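Local coordinates for protein alkaline serine protease (Pseudoalteromonas sp., PDB 1Y9Z) that probably cleaves peptide bonds as a cold-adapted, subtilisin-like alkaline serine protease from an Antarctic bacterium, at residues Q285-K299 and P320-S333. Residues are numbered along the deposited sequence; the frame is centred on the assembly and turned at random.
Sequences QGSSYPEINSTKACK and PFLVDANSDITVPS
Ile329, in the loop after strand 321-323, packs against Ile292 and Thr295 of helix 291-299. Its CD1 presses tightly on Thr295 CG2 at 3.5 Å, and its CG1 lies 3.6 Å from Ile292 CD1. With CG1 anti to the backbone N (chi1 -174°) and a bend at chi2, Ile292 brings CD1 to both Ile329 and Leu322, while Thr295 gives its hydroxyl back to Glu291 O and turns its methyl to the loop. Leu322 CD1 packs against the first helical turn, 3.7 Å from Ile292 CA. Near the start of the helix, Pro320 CG sits against the Glu291 carboxylate, whose OE2 forms a salt bridge with Arg281, and Val323 CG2 touches Tyr289 CB. One water joins the backbones, donating to Tyr289 O and accepting from Ile292 N and Val323 N. At one end Gln285, fully extended, takes the Phe321 N-H on OE1 in the carbonyl plane (2.8 Å, 166°), while NE2 lies at the edge of the Phe321 ring. At the other, the straight chain of Lys296 forms a salt bridge from NZ to Asp328 OD1 (2.9 Å). Asp324, itself paired with Arg236, accepts the N-H of Asp328 on OD2 and that of Ile329 on OD1, holding the loop beyond turn 324-327. The helix crosses strand 321-323 at -64° and packs on the following loop, consistent with one flanking the beta-barrel domain inserted into the subtilisin-like alpha/beta fold.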
loop_
_atom_site.group_PDB
_atom_site.type_symbol
_atom_site.label_atom_id
_atom_site.label_comp_id
_atom_site.label_asym_id
_atom_site.label_seq_id
_atom_site.Cartn_x
_atom_site.Cartn_y
_atom_site.Cartn_z
ATOM N N GLN A 285 12.116 -4.567 11.682
ATOM C CA GLN A 285 11.307 -5.758 11.493
ATOM C C GLN A 285 11.863 -6.613 10.363
ATOM O O GLN A 285 12.297 -6.099 9.334
ATOM C CB GLN A 285 9.862 -5.366 11.183
ATOM C CG GLN A 285 8.938 -6.549 10.962
ATOM C CD GLN A 285 7.483 -6.139 10.928
ATOM O OE1 GLN A 285 6.974 -5.551 11.881
ATOM N NE2 GLN A 285 6.805 -6.445 9.830
ATOM N N GLY A 286 11.841 -7.924 10.571
ATOM C CA GLY A 286 12.342 -8.856 9.580
ATOM C C GLY A 286 12.300 -10.240 10.187
ATOM O O GLY A 286 11.258 -10.895 10.184
ATOM N N SER A 287 13.433 -10.685 10.721
ATOM C CA SER A 287 13.507 -11.991 11.357
ATOM C C SER A 287 12.867 -11.895 12.739
ATOM O O SER A 287 12.504 -12.907 13.339
ATOM C CB SER A 287 14.966 -12.440 11.479
ATOM O OG SER A 287 15.742 -11.468 12.159
ATOM N N SER A 288 12.728 -10.667 13.231
ATOM C CA SER A 288 12.126 -10.412 14.536
ATOM C C SER A 288 11.251 -9.161 14.468
ATOM O O SER A 288 11.132 -8.538 13.416
ATOM C CB SER A 288 13.210 -10.219 15.598
ATOM O OG SER A 288 13.965 -9.045 15.352
ATOM N N TYR A 289 10.649 -8.802 15.597
ATOM C CA TYR A 289 9.777 -7.633 15.686
ATOM C C TYR A 289 10.236 -6.781 16.870
ATOM O O TYR A 289 9.652 -6.835 17.952
ATOM C CB TYR A 289 8.334 -8.099 15.880
ATOM C CG TYR A 289 7.852 -8.989 14.757
ATOM C CD1 TYR A 289 7.464 -8.450 13.532
ATOM C CD2 TYR A 289 7.824 -10.377 14.901
ATOM C CE1 TYR A 289 7.064 -9.268 12.475
ATOM C CE2 TYR A 289 7.427 -11.205 13.851
ATOM C CZ TYR A 289 7.049 -10.643 12.640
ATOM O OH TYR A 289 6.668 -11.453 11.595
ATOM N N PRO A 290 11.289 -5.970 16.664
ATOM C CA PRO A 290 11.898 -5.084 17.662
ATOM C C PRO A 290 11.225 -3.751 17.992
ATOM O O PRO A 290 11.722 -3.013 18.842
ATOM C CB PRO A 290 13.294 -4.869 17.098
ATOM C CG PRO A 290 13.008 -4.750 15.638
ATOM C CD PRO A 290 12.034 -5.894 15.392
ATOM N N GLU A 291 10.113 -3.432 17.338
ATOM C CA GLU A 291 9.443 -2.160 17.593
ATOM C C GLU A 291 9.223 -1.894 19.085
ATOM O O GLU A 291 9.342 -0.758 19.546
ATOM C CB GLU A 291 8.098 -2.112 16.860
ATOM C CG GLU A 291 7.520 -0.706 16.716
ATOM C CD GLU A 291 8.353 0.183 15.802
ATOM O OE1 GLU A 291 7.995 1.366 15.618
ATOM O OE2 GLU A 291 9.370 -0.301 15.261
ATOM N N ILE A 292 8.919 -2.949 19.834
ATOM C CA ILE A 292 8.662 -2.838 21.267
ATOM C C ILE A 292 9.835 -2.307 22.097
ATOM O O ILE A 292 9.633 -1.722 23.161
ATOM C CB ILE A 292 8.225 -4.207 21.850
ATOM C CG1 ILE A 292 7.812 -4.054 23.317
ATOM C CG2 ILE A 292 9.359 -5.216 21.722
ATOM C CD1 ILE A 292 6.600 -3.164 23.525
ATOM N N ASN A 293 11.059 -2.497 21.619
ATOM C CA ASN A 293 12.224 -2.037 22.368
ATOM C C ASN A 293 12.289 -0.525 22.570
ATOM O O ASN A 293 12.317 -0.054 23.707
ATOM C CB ASN A 293 13.503 -2.547 21.704
ATOM C CG ASN A 293 13.593 -4.058 21.727
ATOM O OD1 ASN A 293 13.427 -4.681 22.776
ATOM N ND2 ASN A 293 13.854 -4.657 20.572
ATOM N N SER A 294 12.311 0.236 21.479
ATOM C CA SER A 294 12.357 1.692 21.588
ATOM C C SER A 294 11.065 2.211 22.208
ATOM O O SER A 294 11.077 3.143 23.012
ATOM C CB SER A 294 12.553 2.337 20.211
ATOM O OG SER A 294 13.864 2.122 19.716
ATOM N N THR A 295 9.950 1.597 21.829
ATOM C CA THR A 295 8.644 1.998 22.334
ATOM C C THR A 295 8.549 1.844 23.849
ATOM O O THR A 295 8.121 2.766 24.544
ATOM C CB THR A 295 7.522 1.169 21.678
ATOM O OG1 THR A 295 7.628 1.273 20.252
ATOM C CG2 THR A 295 6.152 1.678 22.113
ATOM N N LYS A 296 8.951 0.683 24.359
ATOM C CA LYS A 296 8.891 0.424 25.794
ATOM C C LYS A 296 9.863 1.292 26.587
ATOM O O LYS A 296 9.579 1.661 27.726
ATOM C CB LYS A 296 9.163 -1.055 26.081
ATOM C CG LYS A 296 8.990 -1.439 27.543
ATOM C CD LYS A 296 9.149 -2.937 27.742
ATOM C CE LYS A 296 8.949 -3.323 29.197
ATOM N NZ LYS A 296 9.056 -4.796 29.389
ATOM N N ALA A 297 11.009 1.614 25.993
ATOM C CA ALA A 297 11.991 2.454 26.671
ATOM C C ALA A 297 11.298 3.752 27.069
ATOM O O ALA A 297 11.465 4.252 28.183
ATOM C CB ALA A 297 13.161 2.745 25.744
ATOM N N CYS A 298 10.510 4.285 26.143
ATOM C CA CYS A 298 9.770 5.514 26.373
ATOM C C CYS A 298 8.699 5.314 27.444
ATOM O O CYS A 298 8.587 6.108 28.378
ATOM C CB CYS A 298 9.103 5.966 25.076
ATOM S SG CYS A 298 10.070 7.059 23.983
ATOM N N LYS A 299 7.915 4.250 27.298
ATOM C CA LYS A 299 6.844 3.937 28.240
ATOM C C LYS A 299 7.362 3.771 29.664
ATOM O O LYS A 299 6.801 4.328 30.610
ATOM C CB LYS A 299 6.122 2.657 27.809
ATOM C CG LYS A 299 4.981 2.243 28.730
ATOM C CD LYS A 299 3.876 3.290 28.751
ATOM C CE LYS A 299 2.779 2.921 29.739
ATOM N NZ LYS A 299 3.278 2.899 31.142
ATOM N N PRO A 320 5.402 -1.177 11.173
ATOM C CA PRO A 320 5.700 -2.485 11.758
ATOM C C PRO A 320 4.717 -2.993 12.796
ATOM O O PRO A 320 3.884 -2.246 13.306
ATOM C CB PRO A 320 7.074 -2.267 12.363
ATOM C CG PRO A 320 6.932 -0.888 12.936
ATOM C CD PRO A 320 6.200 -0.122 11.828
ATOM N N PHE A 321 4.824 -4.281 13.103
ATOM C CA PHE A 321 3.980 -4.879 14.119
ATOM C C PHE A 321 4.592 -4.528 15.467
ATOM O O PHE A 321 5.785 -4.749 15.689
ATOM C CB PHE A 321 3.939 -6.405 13.986
ATOM C CG PHE A 321 3.140 -6.896 12.818
ATOM C CD1 PHE A 321 3.771 -7.320 11.655
ATOM C CD2 PHE A 321 1.751 -6.940 12.882
ATOM C CE1 PHE A 321 3.029 -7.785 10.570
ATOM C CE2 PHE A 321 0.999 -7.402 11.804
ATOM C CZ PHE A 321 1.640 -7.825 10.646
ATOM N N LEU A 322 3.788 -3.955 16.353
ATOM C CA LEU A 322 4.262 -3.626 17.689
ATOM C C LEU A 322 3.856 -4.810 18.551
ATOM O O LEU A 322 2.758 -4.839 19.111
ATOM C CB LEU A 322 3.606 -2.344 18.213
ATOM C CG LEU A 322 3.905 -1.997 19.680
ATOM C CD1 LEU A 322 5.406 -1.869 19.901
ATOM C CD2 LEU A 322 3.199 -0.701 20.050
ATOM N N VAL A 323 4.733 -5.806 18.618
ATOM C CA VAL A 323 4.471 -7.001 19.408
ATOM C C VAL A 323 4.704 -6.650 20.873
ATOM O O VAL A 323 5.839 -6.456 21.305
ATOM C CB VAL A 323 5.400 -8.157 18.982
ATOM C CG1 VAL A 323 5.057 -9.416 19.758
ATOM C CG2 VAL A 323 5.256 -8.404 17.489
ATOM N N ASP A 324 3.610 -6.564 21.623
ATOM C CA ASP A 324 3.640 -6.199 23.036
ATOM C C ASP A 324 3.278 -7.402 23.909
ATOM O O ASP A 324 2.135 -7.545 24.346
ATOM C CB ASP A 324 2.646 -5.056 23.257
ATOM C CG ASP A 324 2.866 -4.320 24.562
ATOM O OD1 ASP A 324 2.103 -3.367 24.822
ATOM O OD2 ASP A 324 3.788 -4.678 25.322
ATOM N N ALA A 325 4.263 -8.257 24.162
ATOM C CA ALA A 325 4.071 -9.466 24.956
ATOM C C ALA A 325 3.427 -9.251 26.324
ATOM O O ALA A 325 2.533 -10.001 26.715
ATOM C CB ALA A 325 5.405 -10.188 25.124
ATOM N N ASN A 326 3.883 -8.237 27.052
ATOM C CA ASN A 326 3.347 -7.963 28.382
ATOM C C ASN A 326 2.288 -6.865 28.404
ATOM O O ASN A 326 1.881 -6.411 29.474
ATOM C CB ASN A 326 4.486 -7.594 29.335
ATOM C CG ASN A 326 5.535 -8.685 29.439
ATOM O OD1 ASN A 326 5.225 -9.829 29.772
ATOM N ND2 ASN A 326 6.784 -8.334 29.155
ATOM N N SER A 327 1.842 -6.445 27.223
ATOM C CA SER A 327 0.826 -5.401 27.113
ATOM C C SER A 327 1.238 -4.171 27.914
ATOM O O SER A 327 0.447 -3.621 28.684
ATOM C CB SER A 327 -0.520 -5.922 27.624
ATOM O OG SER A 327 -0.926 -7.080 26.917
ATOM N N ASP A 328 2.481 -3.741 27.719
ATOM C CA ASP A 328 3.030 -2.588 28.423
ATOM C C ASP A 328 2.672 -1.248 27.789
ATOM O O ASP A 328 2.542 -0.242 28.486
ATOM C CB ASP A 328 4.553 -2.715 28.500
ATOM C CG ASP A 328 4.997 -3.981 29.205
ATOM O OD1 ASP A 328 6.181 -4.351 29.070
ATOM O OD2 ASP A 328 4.164 -4.600 29.898
ATOM N N ILE A 329 2.518 -1.231 26.468
ATOM C CA ILE A 329 2.198 0.005 25.766
ATOM C C ILE A 329 0.706 0.313 25.812
ATOM O O ILE A 329 -0.048 -0.044 24.905
ATOM C CB ILE A 329 2.664 -0.061 24.298
ATOM C CG1 ILE A 329 4.094 -0.611 24.235
ATOM C CG2 ILE A 329 2.601 1.324 23.672
ATOM C CD1 ILE A 329 5.098 0.160 25.084
ATOM N N THR A 330 0.294 0.985 26.882
ATOM C CA THR A 330 -1.100 1.351 27.088
ATOM C C THR A 330 -1.359 2.813 26.734
ATOM O O THR A 330 -2.433 3.349 27.011
ATOM C CB THR A 330 -1.513 1.111 28.551
ATOM O OG1 THR A 330 -0.586 1.772 29.421
ATOM C CG2 THR A 330 -1.522 -0.380 28.863
ATOM N N VAL A 331 -0.366 3.454 26.126
ATOM C CA VAL A 331 -0.483 4.849 25.717
ATOM C C VAL A 331 -0.413 4.921 24.194
ATOM O O VAL A 331 0.040 3.976 23.543
ATOM C CB VAL A 331 0.663 5.705 26.303
ATOM C CG1 VAL A 331 0.664 5.606 27.820
ATOM C CG2 VAL A 331 2.000 5.248 25.735
ATOM N N PRO A 332 -0.870 6.036 23.603
ATOM C CA PRO A 332 -0.815 6.141 22.142
ATOM C C PRO A 332 0.616 6.275 21.631
ATOM O O PRO A 332 1.382 7.113 22.106
ATOM C CB PRO A 332 -1.667 7.376 21.851
ATOM C CG PRO A 332 -1.477 8.216 23.081
ATOM C CD PRO A 332 -1.556 7.200 24.193
ATOM N N SER A 333 0.975 5.429 20.672
ATOM C CA SER A 333 2.307 5.462 20.086
ATOM C C SER A 333 2.189 5.412 18.565
ATOM O O SER A 333 1.302 4.747 18.023
ATOM C CB SER A 333 3.151 4.293 20.614
ATOM O OG SER A 333 2.537 3.041 20.368
HETATM O O HOH W 1 7.539 -5.241 18.529
#